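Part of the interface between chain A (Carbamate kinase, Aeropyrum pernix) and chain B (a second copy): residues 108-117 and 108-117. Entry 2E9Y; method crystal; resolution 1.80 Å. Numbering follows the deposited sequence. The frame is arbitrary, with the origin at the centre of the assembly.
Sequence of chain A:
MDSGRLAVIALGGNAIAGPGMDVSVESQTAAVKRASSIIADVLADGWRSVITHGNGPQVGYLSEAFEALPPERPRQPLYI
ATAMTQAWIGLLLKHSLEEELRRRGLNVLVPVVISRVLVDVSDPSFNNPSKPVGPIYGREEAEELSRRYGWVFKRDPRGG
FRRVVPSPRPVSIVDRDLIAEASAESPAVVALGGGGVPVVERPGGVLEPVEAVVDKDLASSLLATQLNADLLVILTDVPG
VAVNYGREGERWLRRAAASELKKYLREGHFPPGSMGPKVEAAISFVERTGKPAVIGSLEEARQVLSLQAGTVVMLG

Chain A, residues 108-117: VLVPVVISRV
Chain B (108-117) VLVPVVISRV

Symmetric dimers often bring a segment up against its own copy, so that most contacts are made twice, and those between equivalent atoms once. Carbamate kinase from Aeropyrum pernix offers a compact example in residues 108-117 of its two chains. Both stretches are extended throughout, with phi between about -70° and -136° and psi between about 111° and 155°. Their end-to-end directions, taken from residue 109 to residue 116, lie 135° apart, so the segments run in broadly opposing senses but cross obliquely. The register is reciprocal: the CA of V112(A) lies 6.5 Å from the CA of I114(B), and the CA of I114(A) lies 6.5 Å from the CA of V112(B).

That spacing is too wide for direct backbone pairing, and no hydrogen bond passes from one stretch to the other. Two waters take up the gap. One accepts from V112(A) N at 3.1 Å and from I114(B) N at 3.0 Å; the other accepts from I114(A) N at 3.1 Å and from V112(B) N at 3.0 Å. Each water thus ties together the amides of a register pair. The first also lies 2.7 Å from V112(A) O, and the second 2.7 Å from V112(B) O. Between the chains, V112(A) O and V112(B) O approach to 3.8 Å.

I114(A), I114(B), V112(A) and V112(B) cover most of the 287 Å² buried between the stretches. In an extended chain alternate side chains share a face, and here all four residues point their CA-to-CB bonds toward the partner, while V113(A) and V113(B), between them, point away. I114(A) and I114(B) adopt the m,m rotamer, with chi1 near -61° and chi2 of -52° and -44°; V112(A) and V112(B) are t, near 173°. The result is a crossed pair of apolar contacts: V112(A) CB lies 3.8 Å from I114(B) CG1, and I114(A) CG1 lies 3.8 Å from V112(B) CB. The isoleucine tips also meet, with I114(A) CD1 4.4 Å from I114(B) CD1. Beta-branched residues suit this place, being at ease in extended backbone and carrying their bulk close to the main chain; the longer isoleucine arm adds the reach to its own copy.

Towards the ends of the contact, L109(A), L109(B), R116(A) and R116(B) extend the pattern. L109(A), rotamer m,t, brings CD2 to 3.9 Å from R116(B) NH2, and in the reciprocal pair R116(A) NH2 lies 4.1 Å from L109(B) CD2. In both cases the methyl sits at the edge of the guanidinium, near its plane. The arginines follow m,t,m with chi4 near 174°, and their guanidinium nitrogens are hydrogen-bonded elsewhere in the structure, so their polar groups are satisfied although the residues are buried, and the apolar leucine methyl lies beside them. S115(A) and S115(B) make no contact with the partner and instead bond to their own chain: with chi1 in the m well, S115(A) OG donates to V113(A) O at 2.6 Å, and S115(B) OG to V113(B) O at 2.7 Å.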

ATOM      1  N   VAL A 108      -5.746 -17.099  10.444  1.00 36.86           N
ATOM      2  CA  VAL A 108      -5.005 -16.952   9.198  1.00 34.41           C
ATOM      3  C   VAL A 108      -4.735 -15.482   8.900  1.00 31.68           C
ATOM      4  O   VAL A 108      -5.510 -14.606   9.284  1.00 30.25           O
ATOM      5  CB  VAL A 108      -5.779 -17.550   8.007  1.00 34.61           C
ATOM      6  CG1 VAL A 108      -6.018 -19.034   8.228  1.00 36.89           C
ATOM      7  CG2 VAL A 108      -7.097 -16.820   7.828  1.00 35.55           C
ATOM      8  N   LEU A 109      -3.624 -15.217   8.223  1.00 28.99           N
ATOM      9  CA  LEU A 109      -3.274 -13.853   7.864  1.00 25.64           C
ATOM     10  C   LEU A 109      -3.645 -13.653   6.401  1.00 22.63           C
ATOM     11  O   LEU A 109      -3.450 -14.541   5.575  1.00 23.81           O
ATOM     12  CB  LEU A 109      -1.773 -13.602   8.086  1.00 26.52           C
ATOM     13  CG  LEU A 109      -1.307 -13.532   9.549  1.00 28.06           C
ATOM     14  CD1 LEU A 109       0.208 -13.367   9.612  1.00 27.71           C
ATOM     15  CD2 LEU A 109      -1.987 -12.366  10.252  1.00 28.25           C
ATOM     16  N   VAL A 110      -4.199 -12.488   6.096  1.00 19.76           N
ATOM     17  CA  VAL A 110      -4.615 -12.154   4.741  1.00 18.57           C
ATOM     18  C   VAL A 110      -3.648 -11.156   4.119  1.00 18.33           C
ATOM     19  O   VAL A 110      -3.579 -10.002   4.541  1.00 17.80           O
ATOM     20  CB  VAL A 110      -6.023 -11.527   4.745  1.00 18.17           C
ATOM     21  CG1 VAL A 110      -6.398 -11.062   3.340  1.00 17.99           C
ATOM     22  CG2 VAL A 110      -7.030 -12.534   5.262  1.00 18.40           C
ATOM     23  N   PRO A 111      -2.883 -11.585   3.109  1.00 17.58           N
ATOM     24  CA  PRO A 111      -1.942 -10.650   2.485  1.00 17.71           C
ATOM     25  C   PRO A 111      -2.632  -9.693   1.521  1.00 17.29           C
ATOM     26  O   PRO A 111      -3.687 -10.011   0.970  1.00 16.10           O
ATOM     27  CB  PRO A 111      -0.979 -11.575   1.754  1.00 19.93           C
ATOM     28  CG  PRO A 111      -1.904 -12.687   1.297  1.00 19.01           C
ATOM     29  CD  PRO A 111      -2.736 -12.941   2.544  1.00 18.64           C
ATOM     30  N   VAL A 112      -2.030  -8.521   1.340  1.00 15.99           N
ATOM     31  CA  VAL A 112      -2.524  -7.518   0.399  1.00 15.59           C
ATOM     32  C   VAL A 112      -1.374  -7.373  -0.596  1.00 13.60           C
ATOM     33  O   VAL A 112      -0.272  -6.957  -0.229  1.00 15.16           O
ATOM     34  CB  VAL A 112      -2.798  -6.155   1.083  1.00 15.82           C
ATOM     35  CG1 VAL A 112      -3.148  -5.106   0.039  1.00 14.32           C
ATOM     36  CG2 VAL A 112      -3.943  -6.290   2.073  1.00 15.00           C
ATOM     37  N   VAL A 113      -1.611  -7.736  -1.850  1.00 13.45           N
ATOM     38  CA  VAL A 113      -0.548  -7.659  -2.842  1.00 14.03           C
ATOM     39  C   VAL A 113      -0.604  -6.370  -3.651  1.00 13.96           C
ATOM     40  O   VAL A 113      -1.599  -6.098  -4.324  1.00 12.80           O
ATOM     41  CB  VAL A 113      -0.606  -8.854  -3.822  1.00 15.91           C
ATOM     42  CG1 VAL A 113       0.606  -8.824  -4.753  1.00 16.42           C
ATOM     43  CG2 VAL A 113      -0.652 -10.167  -3.048  1.00 17.35           C
ATOM     44  N   ILE A 114       0.457  -5.569  -3.570  1.00 14.64           N
ATOM     45  CA  ILE A 114       0.505  -4.373  -4.376  1.00 14.79           C
ATOM     46  C   ILE A 114       0.682  -4.827  -5.807  1.00 14.65           C
ATOM     47  O   ILE A 114       1.577  -5.592  -6.118  1.00 16.12           O
ATOM     48  CB  ILE A 114       1.707  -3.516  -3.947  1.00 16.67           C
ATOM     49  CG1 ILE A 114       1.602  -3.044  -2.484  1.00 17.37           C
ATOM     50  CG2 ILE A 114       1.828  -2.268  -4.834  1.00 16.82           C
ATOM     51  CD1 ILE A 114       0.266  -2.363  -2.171  1.00 16.62           C
ATOM     52  N   SER A 115      -0.257  -4.376  -6.651  1.00 15.09           N
ATOM     53  CA  SER A 115      -0.421  -5.015  -7.958  1.00 14.92           C
ATOM     54  C   SER A 115      -0.335  -4.009  -9.129  1.00 13.46           C
ATOM     55  O   SER A 115      -0.996  -2.976  -9.136  1.00 14.11           O
ATOM     56  CB  SER A 115      -1.774  -5.704  -7.962  1.00 14.98           C
ATOM     57  OG  SER A 115      -1.805  -6.621  -6.873  1.00 14.87           O
ATOM     58  N   ARG A 116       0.530  -4.341 -10.116  1.00 14.21           N
ATOM     59  CA  ARG A 116       0.597  -3.529 -11.335  1.00 14.87           C
ATOM     60  C   ARG A 116      -0.022  -4.278 -12.515  1.00 16.33           C
ATOM     61  O   ARG A 116       0.005  -5.500 -12.571  1.00 14.36           O
ATOM     62  CB  ARG A 116       2.064  -3.275 -11.666  1.00 15.33           C
ATOM     63  CG  ARG A 116       2.797  -2.348 -10.683  1.00 13.27           C
ATOM     64  CD  ARG A 116       4.318  -2.493 -10.798  1.00 13.85           C
ATOM     65  NE  ARG A 116       4.681  -3.883 -10.508  1.00 14.73           N
ATOM     66  CZ  ARG A 116       5.961  -4.289 -10.668  1.00 15.26           C
ATOM     67  NH1 ARG A 116       6.915  -3.465 -11.082  1.00 16.87           N
ATOM     68  NH2 ARG A 116       6.268  -5.567 -10.386  1.00 16.01           N
ATOM     69  N   VAL A 117      -0.589  -3.539 -13.463  1.00 15.00           N
ATOM     70  CA  VAL A 117      -1.211  -4.150 -14.629  1.00 14.89           C
ATOM     71  C   VAL A 117      -0.593  -3.555 -15.887  1.00 15.15           C
ATOM     72  O   VAL A 117      -0.485  -2.335 -16.015  1.00 15.33           O
ATOM     73  CB  VAL A 117      -2.737  -3.904 -14.642  1.00 15.68           C
ATOM     74  CG1 VAL A 117      -3.352  -4.463 -15.911  1.00 14.99           C
ATOM     75  CG2 VAL A 117      -3.371  -4.561 -13.433  1.00 19.26           C
TER
ATOM     76  N   VAL B 108      13.513 -11.252 -10.693  1.00 32.98           N
ATOM     77  CA  VAL B 108      12.603 -11.540  -9.589  1.00 32.01           C
ATOM     78  C   VAL B 108      11.658 -10.397  -9.229  1.00 30.00           C
ATOM     79  O   VAL B 108      11.941  -9.226  -9.490  1.00 28.46           O
ATOM     80  CB  VAL B 108      13.392 -11.920  -8.320  1.00 32.50           C
ATOM     81  CG1 VAL B 108      14.262 -13.133  -8.592  1.00 34.43           C
ATOM     82  CG2 VAL B 108      14.245 -10.747  -7.869  1.00 33.39           C
ATOM     83  N   LEU B 109      10.526 -10.753  -8.627  1.00 27.63           N
ATOM     84  CA  LEU B 109       9.542  -9.769  -8.203  1.00 25.50           C
ATOM     85  C   LEU B 109       9.801  -9.456  -6.737  1.00 24.91           C
ATOM     86  O   LEU B 109      10.232 -10.321  -5.971  1.00 24.83           O
ATOM     87  CB  LEU B 109       8.116 -10.310  -8.379  1.00 25.46           C
ATOM     88  CG  LEU B 109       7.662 -10.634  -9.807  1.00 27.93           C
ATOM     89  CD1 LEU B 109       6.260 -11.227  -9.767  1.00 29.16           C
ATOM     90  CD2 LEU B 109       7.683  -9.373 -10.662  1.00 26.63           C
ATOM     91  N   VAL B 110       9.546  -8.210  -6.354  1.00 19.89           N
ATOM     92  CA  VAL B 110       9.756  -7.779  -4.984  1.00 18.72           C
ATOM     93  C   VAL B 110       8.407  -7.489  -4.341  1.00 17.57           C
ATOM     94  O   VAL B 110       7.690  -6.588  -4.768  1.00 17.70           O
ATOM     95  CB  VAL B 110      10.629  -6.499  -4.942  1.00 18.52           C
ATOM     96  CG1 VAL B 110      10.778  -5.998  -3.510  1.00 15.04           C
ATOM     97  CG2 VAL B 110      11.990  -6.791  -5.547  1.00 18.60           C
ATOM     98  N   PRO B 111       8.034  -8.271  -3.322  1.00 18.20           N
ATOM     99  CA  PRO B 111       6.749  -8.033  -2.661  1.00 17.34           C
ATOM    100  C   PRO B 111       6.830  -6.899  -1.641  1.00 16.42           C
ATOM    101  O   PRO B 111       7.893  -6.627  -1.075  1.00 16.94           O
ATOM    102  CB  PRO B 111       6.452  -9.375  -1.999  1.00 16.98           C
ATOM    103  CG  PRO B 111       7.813  -9.845  -1.599  1.00 18.12           C
ATOM    104  CD  PRO B 111       8.665  -9.508  -2.824  1.00 16.84           C
ATOM    105  N   VAL B 112       5.697  -6.232  -1.437  1.00 15.68           N
ATOM    106  CA  VAL B 112       5.574  -5.161  -0.458  1.00 15.24           C
ATOM    107  C   VAL B 112       4.556  -5.710   0.537  1.00 15.13           C
ATOM    108  O   VAL B 112       3.420  -6.001   0.170  1.00 15.00           O
ATOM    109  CB  VAL B 112       5.016  -3.861  -1.087  1.00 14.48           C
ATOM    110  CG1 VAL B 112       4.712  -2.838   0.013  1.00 16.48           C
ATOM    111  CG2 VAL B 112       6.035  -3.279  -2.054  1.00 15.48           C
ATOM    112  N   VAL B 113       4.965  -5.877   1.787  1.00 14.84           N
ATOM    113  CA  VAL B 113       4.056  -6.419   2.787  1.00 15.83           C
ATOM    114  C   VAL B 113       3.427  -5.333   3.656  1.00 14.80           C
ATOM    115  O   VAL B 113       4.131  -4.582   4.324  1.00 15.26           O
ATOM    116  CB  VAL B 113       4.785  -7.439   3.696  1.00 17.02           C
ATOM    117  CG1 VAL B 113       3.792  -8.113   4.632  1.00 17.46           C
ATOM    118  CG2 VAL B 113       5.503  -8.476   2.838  1.00 16.86           C
ATOM    119  N   ILE B 114       2.098  -5.239   3.618  1.00 13.78           N
ATOM    120  CA  ILE B 114       1.380  -4.267   4.442  1.00 13.53           C
ATOM    121  C   ILE B 114       1.565  -4.835   5.841  1.00 14.46           C
ATOM    122  O   ILE B 114       1.151  -5.966   6.126  1.00 16.19           O
ATOM    123  CB  ILE B 114      -0.104  -4.202   4.049  1.00 14.74           C
ATOM    124  CG1 ILE B 114      -0.220  -3.752   2.588  1.00 16.13           C
ATOM    125  CG2 ILE B 114      -0.865  -3.257   4.983  1.00 15.29           C
ATOM    126  CD1 ILE B 114       0.682  -2.586   2.201  1.00 17.85           C
ATOM    127  N   SER B 115       2.186  -4.045   6.711  1.00 13.02           N
ATOM    128  CA  SER B 115       2.547  -4.516   8.044  1.00 14.03           C
ATOM    129  C   SER B 115       2.036  -3.743   9.249  1.00 12.44           C
ATOM    130  O   SER B 115       2.144  -2.525   9.313  1.00 13.11           O
ATOM    131  CB  SER B 115       4.077  -4.572   8.133  1.00 16.19           C
ATOM    132  OG  SER B 115       4.646  -5.131   6.958  1.00 15.27           O
ATOM    133  N   ARG B 116       1.523  -4.487  10.220  1.00 11.42           N
ATOM    134  CA  ARG B 116       1.013  -3.922  11.463  1.00 12.08           C
ATOM    135  C   ARG B 116       1.955  -4.303  12.603  1.00 11.57           C
ATOM    136  O   ARG B 116       2.568  -5.375  12.591  1.00 13.35           O
ATOM    137  CB  ARG B 116      -0.389  -4.465  11.763  1.00 13.13           C
ATOM    138  CG  ARG B 116      -1.471  -4.021  10.772  1.00 12.36           C
ATOM    139  CD  ARG B 116      -2.678  -4.944  10.851  1.00 15.63           C
ATOM    140  NE  ARG B 116      -2.294  -6.308  10.503  1.00 15.48           N
ATOM    141  CZ  ARG B 116      -3.087  -7.368  10.597  1.00 17.11           C
ATOM    142  NH1 ARG B 116      -4.332  -7.233  11.035  1.00 19.25           N
ATOM    143  NH2 ARG B 116      -2.629  -8.569  10.257  1.00 18.56           N
ATOM    144  N   VAL B 117       2.063  -3.421  13.586  1.00 11.98           N
ATOM    145  CA  VAL B 117       2.919  -3.658  14.740  1.00 13.83           C
ATOM    146  C   VAL B 117       2.068  -3.511  15.996  1.00 14.86           C
ATOM    147  O   VAL B 117       1.307  -2.554  16.134  1.00 15.27           O
ATOM    148  CB  VAL B 117       4.090  -2.641  14.784  1.00 13.79           C
ATOM    149  CG1 VAL B 117       3.548  -1.212  14.709  1.00 17.70           C
ATOM    150  CG2 VAL B 117       4.901  -2.823  16.067  1.00 15.61           C
TER
HETATM  151  O   HOH W   1       0.755  -7.528   2.245  1.00 21.69           O
HETATM  152  O   HOH W   2       2.910  -6.979  -2.323  1.00 19.94           O